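Local structure of D-galactonate dehydratase family member RspA (Pantoea ananatis, 3T6C) at residues Thr30-Ile35 with Val47-Asn52; Leu237-Glu242 with Pro265-Phe270. The protein catalyses, at a low rate and with magnesium, the dehydration of D-gluconate to 2-dehydro-3-deoxy-D-gluconate, as a member of the mandelate racemase branch of the enolase superfamily. One frame throughout, in Å; residues are numbered along the deposited sequence.

In the fold
The two contacts share no element of structure and lie on opposite sides of the chain's centre, their own centres about 46 Å apart. Contact 1 pairs two strands of the antiparallel sheet in the N-terminal domain, away from the annotated sites. Contact 2 joins two connections of the barrel domain, one leading into strand 242-246 and the other into strand 270-272. Both are partly buried. Contact 1 is held by direct backbone hydrogen bonds, with mainly apolar side chains on one face and mainly polar or charged ones on the other. Contact 2 has no direct hydrogen bond between its segments. It relies on ring contacts and a bridging water, and a second subunit reaches it.

Contact 1: Thr30-Ile35 with Val47-Asn52; sequences TNVKTI and VKIETN
N31 and E50 pair across an antiparallel beta hairpin, strands 29-37 and 44-51, in the N-terminal domain. Strand 44-51 is the middle strand of the three-stranded sheet. T30 and N31 both face E50, which makes a classic beta bulge.

Backbone bonds set the register. K33 and K48 form a hydrogen-bonded pair, with K33 N to K48 O and K48 N to K33 O both 2.9 Å. At the bulge, E50 N donates to N31 O, and T30 N donates to E50 O from above the carbonyl plane, 36° out of it. E50 CB lies 3.6 Å from T30 OG1.

Apolar contacts lie on the face of V32, T34, V47 and I49. V32 splits its two methyls between partners. CG1, anti to the backbone N (chi1 174°), meets V47 CG1 at 4.1 Å, and CG2 lies alongside I49 CG1 at 4.2 Å. Helices 68-83 and 108-129 cover this face.

K33, K48 and E50, with the amide of N31, occupy the other face. K33 and K48 run side by side, K33 CG 4.2 Å from K48 CB. K33 NZ and K48 NZ are 5.5 Å apart, and both form salt bridges to E412, which probably offsets the like charges. K48 also makes a cation-pi contact with Y57.

Two waters bridge the strands. One links T30 OG1 to T51 O. The other accepts from N31 ND2 at 2.7 Å and donates to K48 O, so this carbonyl receives both the K33 amide and a water.

Contact 2: Leu237-Glu242 with Pro265-Phe270; sequences LGFSVE and PYQLFF
E242 and F269 make the buried, close part of this contact. Their side chains cross at about a right angle. The E242 chain bends at chi2 (-65°), and OE1 comes to the edge of the F269 ring, near its plane, 3.6 Å from CD1. The carboxylate and ring planes are 69° apart. E242 CB also packs 4.0 Å from F269 CB. The other carboxylate oxygen, OE2, forms a salt bridge with K224 of the second subunit. The F269 ring also meets Y173 edge-to-face.

Both segments lie in the connections that follow a helix and lead into neighbouring parallel strands, 242-246 and 270-272, of the (beta/alpha)-barrel of the enolase superfamily. The magnesium ligands D246 and E272 lie at the far ends of these strands, and the F269 side chain is about 13 Å from the bound magnesium.

Toward the surface the contact is looser. The F239 ring reaches across to residues 265-267, with P265 O at its edge, 3.6 Å from CE1. Q267 NE2 approaches the same CE1 obliquely at 3.7 Å, its amide plane 40° from the ring. R234 of helix 219-237 touches F239 and hydrogen-bonds to Y266 O and G238 O. Between the two parts sits a water. It donates to E242 OE1 and to Q267 O, at 2.7 Å each.

Contact 1: Thr30-Ile35 with Val47-Asn52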
# COMPACT_ATOMS: atom_id res chain seq x y z
N THR A 30 -50.20 8.26 -14.70
CA THR A 30 -50.94 9.03 -15.68
C THR A 30 -50.46 10.45 -15.99
O THR A 30 -50.75 10.98 -17.08
CB THR A 30 -52.39 9.12 -15.25
OG1 THR A 30 -52.49 9.75 -13.97
CG2 THR A 30 -53.02 7.72 -15.18
N ASN A 31 -49.74 11.04 -15.04
CA ASN A 31 -49.29 12.43 -15.21
C ASN A 31 -48.12 12.66 -14.29
O ASN A 31 -48.13 12.11 -13.22
CB ASN A 31 -50.46 13.40 -14.85
CG ASN A 31 -50.20 14.83 -15.32
OD1 ASN A 31 -50.37 15.14 -16.51
ND2 ASN A 31 -49.83 15.73 -14.41
N VAL A 32 -47.18 13.49 -14.68
CA VAL A 32 -46.07 13.88 -13.82
C VAL A 32 -45.95 15.36 -13.98
O VAL A 32 -45.82 15.86 -15.12
CB VAL A 32 -44.73 13.22 -14.24
CG1 VAL A 32 -43.52 13.77 -13.38
CG2 VAL A 32 -44.87 11.70 -14.15
N LYS A 33 -45.95 16.09 -12.87
CA LYS A 33 -45.71 17.53 -13.00
C LYS A 33 -44.77 18.13 -11.97
O LYS A 33 -44.54 17.57 -10.92
CB LYS A 33 -46.99 18.29 -13.00
CG LYS A 33 -47.62 18.37 -11.68
CD LYS A 33 -48.78 19.35 -11.81
CE LYS A 33 -49.73 19.17 -10.71
NZ LYS A 33 -51.11 19.67 -11.10
N THR A 34 -44.23 19.30 -12.30
CA THR A 34 -43.31 19.99 -11.40
C THR A 34 -44.00 21.25 -10.89
O THR A 34 -44.59 22.00 -11.68
CB THR A 34 -42.06 20.44 -12.13
OG1 THR A 34 -41.41 19.34 -12.78
CG2 THR A 34 -41.10 21.08 -11.15
N ILE A 35 -43.91 21.50 -9.58
CA ILE A 35 -44.46 22.66 -8.95
C ILE A 35 -43.28 23.45 -8.36
O ILE A 35 -42.44 22.90 -7.61
CB ILE A 35 -45.42 22.26 -7.83
CG1 ILE A 35 -46.67 21.57 -8.43
CG2 ILE A 35 -45.88 23.49 -7.06
CD1 ILE A 35 -47.39 20.65 -7.44
N VAL A 47 -42.20 17.54 -7.20
CA VAL A 47 -42.82 16.73 -8.23
C VAL A 47 -44.09 16.07 -7.70
O VAL A 47 -44.13 15.60 -6.56
CB VAL A 47 -41.83 15.63 -8.65
CG1 VAL A 47 -42.51 14.53 -9.46
CG2 VAL A 47 -40.68 16.29 -9.49
N LYS A 48 -45.14 16.06 -8.53
CA LYS A 48 -46.36 15.28 -8.21
C LYS A 48 -46.59 14.23 -9.30
O LYS A 48 -46.70 14.58 -10.48
CB LYS A 48 -47.60 16.21 -8.10
CG LYS A 48 -48.87 15.43 -7.72
CD LYS A 48 -49.88 16.51 -7.25
CE LYS A 48 -51.15 15.96 -6.72
NZ LYS A 48 -52.05 17.13 -6.30
N ILE A 49 -46.65 12.95 -8.93
CA ILE A 49 -46.93 11.87 -9.86
C ILE A 49 -48.35 11.34 -9.61
O ILE A 49 -48.65 10.87 -8.52
CB ILE A 49 -45.95 10.71 -9.70
CG1 ILE A 49 -44.52 11.17 -10.03
CG2 ILE A 49 -46.40 9.53 -10.60
CD1 ILE A 49 -43.49 10.04 -9.95
N GLU A 50 -49.23 11.47 -10.61
CA GLU A 50 -50.60 10.96 -10.52
C GLU A 50 -50.69 9.56 -11.07
O GLU A 50 -49.95 9.18 -11.99
CB GLU A 50 -51.59 11.86 -11.24
CG GLU A 50 -51.60 13.21 -10.62
CD GLU A 50 -52.81 14.03 -10.97
OE1 GLU A 50 -53.40 13.81 -12.05
OE2 GLU A 50 -53.16 14.87 -10.14
N THR A 51 -51.56 8.76 -10.47
CA THR A 51 -51.87 7.41 -10.98
C THR A 51 -53.31 7.31 -11.48
O THR A 51 -54.10 8.28 -11.42
CB THR A 51 -51.67 6.34 -9.94
OG1 THR A 51 -52.73 6.40 -8.96
CG2 THR A 51 -50.33 6.55 -9.20
N ASN A 52 -53.67 6.13 -11.92
CA ASN A 52 -55.04 5.90 -12.38
C ASN A 52 -56.03 5.70 -11.25
O ASN A 52 -57.24 5.63 -11.51
CB ASN A 52 -55.09 4.69 -13.31
CG ASN A 52 -54.57 3.46 -12.66
OD1 ASN A 52 -53.50 3.48 -12.04
ND2 ASN A 52 -55.32 2.36 -12.76
O HOH W 1 -55.16 10.40 -13.46
O HOH W 2 -49.06 15.19 -11.84

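Contact 2: Leu237-Glu242 with Pro265-Phe270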
# COMPACT_ATOMS: atom_id res chain seq x y z
N LEU A 237 -20.54 27.77 28.23
CA LEU A 237 -21.64 26.81 28.12
C LEU A 237 -21.38 25.42 28.67
O LEU A 237 -22.35 24.67 28.93
CB LEU A 237 -22.03 26.62 26.65
CG LEU A 237 -22.38 27.84 25.80
CD1 LEU A 237 -22.73 27.42 24.37
CD2 LEU A 237 -23.47 28.65 26.45
N GLY A 238 -20.11 25.08 28.89
CA GLY A 238 -19.81 23.74 29.38
C GLY A 238 -19.67 22.64 28.32
O GLY A 238 -19.82 22.91 27.13
N PHE A 239 -19.37 21.42 28.77
CA PHE A 239 -19.13 20.28 27.87
C PHE A 239 -20.29 19.32 27.70
O PHE A 239 -20.17 18.34 26.96
CB PHE A 239 -17.85 19.51 28.30
CG PHE A 239 -16.58 20.19 27.89
CD1 PHE A 239 -15.95 19.83 26.69
CD2 PHE A 239 -16.02 21.20 28.65
CE1 PHE A 239 -14.79 20.46 26.28
CE2 PHE A 239 -14.84 21.84 28.23
CZ PHE A 239 -14.23 21.45 27.00
N SER A 240 -21.43 19.55 28.33
CA SER A 240 -22.53 18.62 28.11
C SER A 240 -23.15 18.81 26.75
O SER A 240 -23.47 17.83 26.07
CB SER A 240 -23.61 18.75 29.16
OG SER A 240 -23.06 18.52 30.45
N VAL A 241 -23.34 20.06 26.35
CA VAL A 241 -24.00 20.33 25.08
C VAL A 241 -23.10 19.91 23.93
O VAL A 241 -21.88 20.04 24.00
CB VAL A 241 -24.35 21.86 24.97
CG1 VAL A 241 -23.10 22.70 24.97
CG2 VAL A 241 -25.23 22.15 23.77
N GLU A 242 -23.69 19.42 22.83
CA GLU A 242 -22.87 19.09 21.65
C GLU A 242 -22.79 20.28 20.71
O GLU A 242 -23.82 20.89 20.41
CB GLU A 242 -23.52 17.91 20.90
CG GLU A 242 -23.61 16.64 21.79
CD GLU A 242 -22.25 16.09 22.15
OE1 GLU A 242 -21.33 16.17 21.30
OE2 GLU A 242 -22.05 15.57 23.29
N PRO A 265 -9.39 19.97 21.72
CA PRO A 265 -9.70 20.15 23.16
C PRO A 265 -11.18 20.52 23.40
O PRO A 265 -11.59 20.47 24.57
CB PRO A 265 -8.86 21.36 23.57
CG PRO A 265 -7.79 21.48 22.50
CD PRO A 265 -8.34 20.88 21.24
N TYR A 266 -11.89 20.99 22.39
CA TYR A 266 -13.27 21.46 22.58
C TYR A 266 -14.29 20.38 22.22
O TYR A 266 -15.47 20.57 22.46
CB TYR A 266 -13.50 22.76 21.77
CG TYR A 266 -12.35 23.71 22.06
CD1 TYR A 266 -12.10 24.15 23.37
CD2 TYR A 266 -11.49 24.07 21.06
CE1 TYR A 266 -11.00 25.00 23.64
CE2 TYR A 266 -10.40 24.91 21.33
CZ TYR A 266 -10.16 25.34 22.61
OH TYR A 266 -9.08 26.16 22.82
N GLN A 267 -13.82 19.23 21.74
CA GLN A 267 -14.66 18.03 21.54
C GLN A 267 -15.94 18.35 20.78
O GLN A 267 -17.07 18.16 21.25
CB GLN A 267 -14.93 17.32 22.86
CG GLN A 267 -13.66 16.69 23.42
CD GLN A 267 -13.89 16.15 24.80
OE1 GLN A 267 -14.34 15.02 24.96
NE2 GLN A 267 -13.64 16.98 25.80
N LEU A 268 -15.77 18.79 19.53
CA LEU A 268 -16.93 19.07 18.70
C LEU A 268 -17.62 17.77 18.31
O LEU A 268 -16.96 16.73 18.10
CB LEU A 268 -16.51 19.80 17.41
CG LEU A 268 -16.47 21.34 17.60
CD1 LEU A 268 -15.46 21.79 18.65
CD2 LEU A 268 -16.13 21.95 16.26
N PHE A 269 -18.94 17.84 18.14
CA PHE A 269 -19.69 16.70 17.66
C PHE A 269 -19.24 16.38 16.22
O PHE A 269 -19.03 15.20 15.87
CB PHE A 269 -21.21 16.99 17.74
CG PHE A 269 -22.07 15.85 17.30
CD1 PHE A 269 -22.37 14.83 18.17
CD2 PHE A 269 -22.65 15.85 16.02
CE1 PHE A 269 -23.19 13.75 17.79
CE2 PHE A 269 -23.46 14.75 15.63
CZ PHE A 269 -23.71 13.72 16.52
N PHE A 270 -19.12 17.41 15.39
CA PHE A 270 -18.36 17.26 14.15
C PHE A 270 -17.88 18.60 13.62
O PHE A 270 -18.46 19.63 13.96
CB PHE A 270 -19.07 16.39 13.09
CG PHE A 270 -20.40 16.93 12.49
CD1 PHE A 270 -20.51 18.15 11.84
CD2 PHE A 270 -21.53 16.10 12.49
CE1 PHE A 270 -21.71 18.58 11.19
CE2 PHE A 270 -22.74 16.52 11.86
CZ PHE A 270 -22.84 17.75 11.22
O HOH W 3 -19.74 18.41 21.20